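Local coordinates for protein 2-aminomuconic 6-semialdehyde dehydrogenase (Pseudomonas sp., PDB 7BZV) that catalyses the NAD+-dependent oxidation of 2-aminomuconic 6-semialdehyde, probably to 2-aminomuconate, in 2-aminophenol breakdown, working as a tetramer, at residues Thr238-Ala243 with Val250-Gly255. Residues are numbered along the deposited sequence; the frame is centred on the assembly and turned at random.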
loop_
_atom_site.group_PDB
_atom_site.type_symbol
_atom_site.label_atom_id
_atom_site.label_comp_id
_atom_site.label_asym_id
_atom_site.label_seq_id
_atom_site.Cartn_x
_atom_site.Cartn_y
_atom_site.Cartn_z
ATOM N N THR B 238 10.432 -26.734 20.756
ATOM C CA THR B 238 9.714 -28.010 20.769
ATOM C C THR B 238 8.522 -27.980 19.814
ATOM O O THR B 238 8.282 -28.932 19.057
ATOM C CB THR B 238 9.253 -28.326 22.201
ATOM O OG1 THR B 238 10.390 -28.391 23.079
ATOM C CG2 THR B 238 8.512 -29.639 22.240
ATOM N N ILE B 239 7.747 -26.895 19.850
ATOM C CA ILE B 239 6.589 -26.776 18.969
ATOM C C ILE B 239 7.025 -26.773 17.510
ATOM O O ILE B 239 6.389 -27.395 16.649
ATOM C CB ILE B 239 5.791 -25.508 19.314
ATOM C CG1 ILE B 239 5.026 -25.699 20.634
ATOM C CG2 ILE B 239 4.837 -25.175 18.171
ATOM C CD1 ILE B 239 4.496 -24.395 21.219
ATOM N N MET B 240 8.120 -26.081 17.206
ATOM C CA MET B 240 8.556 -26.004 15.815
ATOM C C MET B 240 8.981 -27.372 15.298
ATOM O O MET B 240 8.726 -27.705 14.135
ATOM C CB MET B 240 9.701 -25.005 15.674
ATOM C CG MET B 240 10.058 -24.617 14.230
ATOM S SD MET B 240 11.215 -23.219 14.245
ATOM C CE MET B 240 11.603 -23.070 12.495
ATOM N N ARG B 241 9.649 -28.169 16.140
ATOM C CA ARG B 241 9.987 -29.535 15.740
ATOM C C ARG B 241 8.731 -30.349 15.444
ATOM O O ARG B 241 8.696 -31.128 14.477
ATOM C CB ARG B 241 10.826 -30.218 16.829
ATOM C CG ARG B 241 12.283 -29.742 16.890
ATOM C CD ARG B 241 13.165 -30.514 17.913
ATOM N NE ARG B 241 14.309 -29.680 18.258
ATOM C CZ ARG B 241 14.409 -28.966 19.372
ATOM N NH1 ARG B 241 13.453 -29.018 20.284
ATOM N NH2 ARG B 241 15.471 -28.206 19.576
ATOM N N ALA B 242 7.684 -30.198 16.263
ATOM C CA ALA B 242 6.456 -30.953 15.990
ATOM C C ALA B 242 5.787 -30.451 14.718
ATOM O O ALA B 242 5.201 -31.237 13.965
ATOM C CB ALA B 242 5.486 -30.860 17.167
ATOM N N ALA B 243 5.867 -29.141 14.463
ATOM C CA ALA B 243 5.303 -28.584 13.239
ATOM C C ALA B 243 6.062 -29.038 12.004
ATOM O O ALA B 243 5.490 -29.058 10.905
ATOM C CB ALA B 243 5.299 -27.056 13.314
ATOM N N VAL B 250 4.254 -21.465 11.503
ATOM C CA VAL B 250 4.359 -21.172 12.924
ATOM C C VAL B 250 4.569 -19.669 13.086
ATOM O O VAL B 250 5.264 -19.034 12.282
ATOM C CB VAL B 250 5.500 -21.944 13.627
ATOM C CG1 VAL B 250 5.195 -23.453 13.679
ATOM C CG2 VAL B 250 6.856 -21.672 12.949
ATOM N N SER B 251 3.953 -19.102 14.112
ATOM C CA SER B 251 4.104 -17.690 14.444
ATOM C C SER B 251 4.399 -17.650 15.934
ATOM O O SER B 251 3.561 -18.088 16.731
ATOM C CB SER B 251 2.838 -16.893 14.119
ATOM O OG SER B 251 2.958 -15.557 14.573
ATOM N N PHE B 252 5.581 -17.152 16.314
ATOM C CA PHE B 252 6.095 -17.256 17.682
ATOM C C PHE B 252 6.425 -15.875 18.245
ATOM O O PHE B 252 7.003 -15.046 17.540
ATOM C CB PHE B 252 7.389 -18.059 17.747
ATOM C CG PHE B 252 7.243 -19.535 17.455
ATOM C CD1 PHE B 252 6.061 -20.205 17.712
ATOM C CD2 PHE B 252 8.316 -20.240 16.946
ATOM C CE1 PHE B 252 5.958 -21.578 17.473
ATOM C CE2 PHE B 252 8.221 -21.596 16.696
ATOM C CZ PHE B 252 7.041 -22.267 16.967
ATOM N N GLU B 253 6.131 -15.670 19.529
ATOM C CA GLU B 253 6.601 -14.529 20.324
ATOM C C GLU B 253 7.158 -15.144 21.603
ATOM O O GLU B 253 6.412 -15.799 22.331
ATOM C CB GLU B 253 5.464 -13.525 20.614
ATOM C CG GLU B 253 4.795 -12.965 19.345
ATOM C CD GLU B 253 3.350 -12.474 19.520
ATOM O OE1 GLU B 253 2.783 -11.932 18.521
ATOM O OE2 GLU B 253 2.780 -12.601 20.639
ATOM N N LEU B 254 8.463 -14.990 21.857
ATOM C CA LEU B 254 9.162 -15.895 22.772
ATOM C C LEU B 254 9.967 -15.176 23.866
ATOM O O LEU B 254 11.086 -15.588 24.203
ATOM C CB LEU B 254 10.096 -16.829 21.989
ATOM C CG LEU B 254 9.442 -17.597 20.830
ATOM C CD1 LEU B 254 10.427 -18.403 19.984
ATOM C CD2 LEU B 254 8.347 -18.491 21.428
ATOM N N GLY B 255 9.405 -14.174 24.527
ATOM C CA GLY B 255 10.178 -13.590 25.633
ATOM C C GLY B 255 11.507 -12.940 25.214
ATOM O O GLY B 255 11.763 -12.674 24.038
#
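Ala243 N gives its hydrogen to Ile239 O at 2.8 Å, and this helical turn sets both side chains toward strand 250-253. No hydrogen bond crosses to the strand; the contact is wholly apolar and buried. Phe252 buries the largest area of any residue here, presenting the outer rim of its ring to the helix. Its CB already points at the helix, and with CG anti to the carbonyl carbon, beside the backbone N (chi1 -69°), the CE1-CZ-CE2 rim meets Ile239 and Met240. Ile239 touches that rim with its CG2 methyl, 3.8 Å from Phe252 CE1. Next along the edge, Met240 CB lies in the plane of the ring, 3.9 Å from Phe252 CE2, and the two side chains cross at about a right angle. Met240 SD follows more loosely, 4.2 Å from the same CE2.

Helical segment 238-243 runs antiparallel (178°) to strand 250-253, the axes coming within 9.9 Å; they belong to the last two elements of a beta-alpha-beta crossover that starts at strand 226-230. That strand pairs in parallel with 250-253, in the sheet of what is, for this family, the Rossmann-like NAD-binding domain. Ile239 also rests on Ile227 and Phe229 of the first strand. Were Phe252 cut back to an alanine, Ile239 CG2 and Met240 CB would probably lose the ring edge they pack on, opening a gap between helix and strand. One turn beyond Ile239 in the helix, Ala243 CB and Val250 CG1 close to 3.6 Å, methyl to methyl. The helix also faces a second subunit: Met240 packs on Lys248 of that chain, and Arg241 forms a salt bridge with its Glu245.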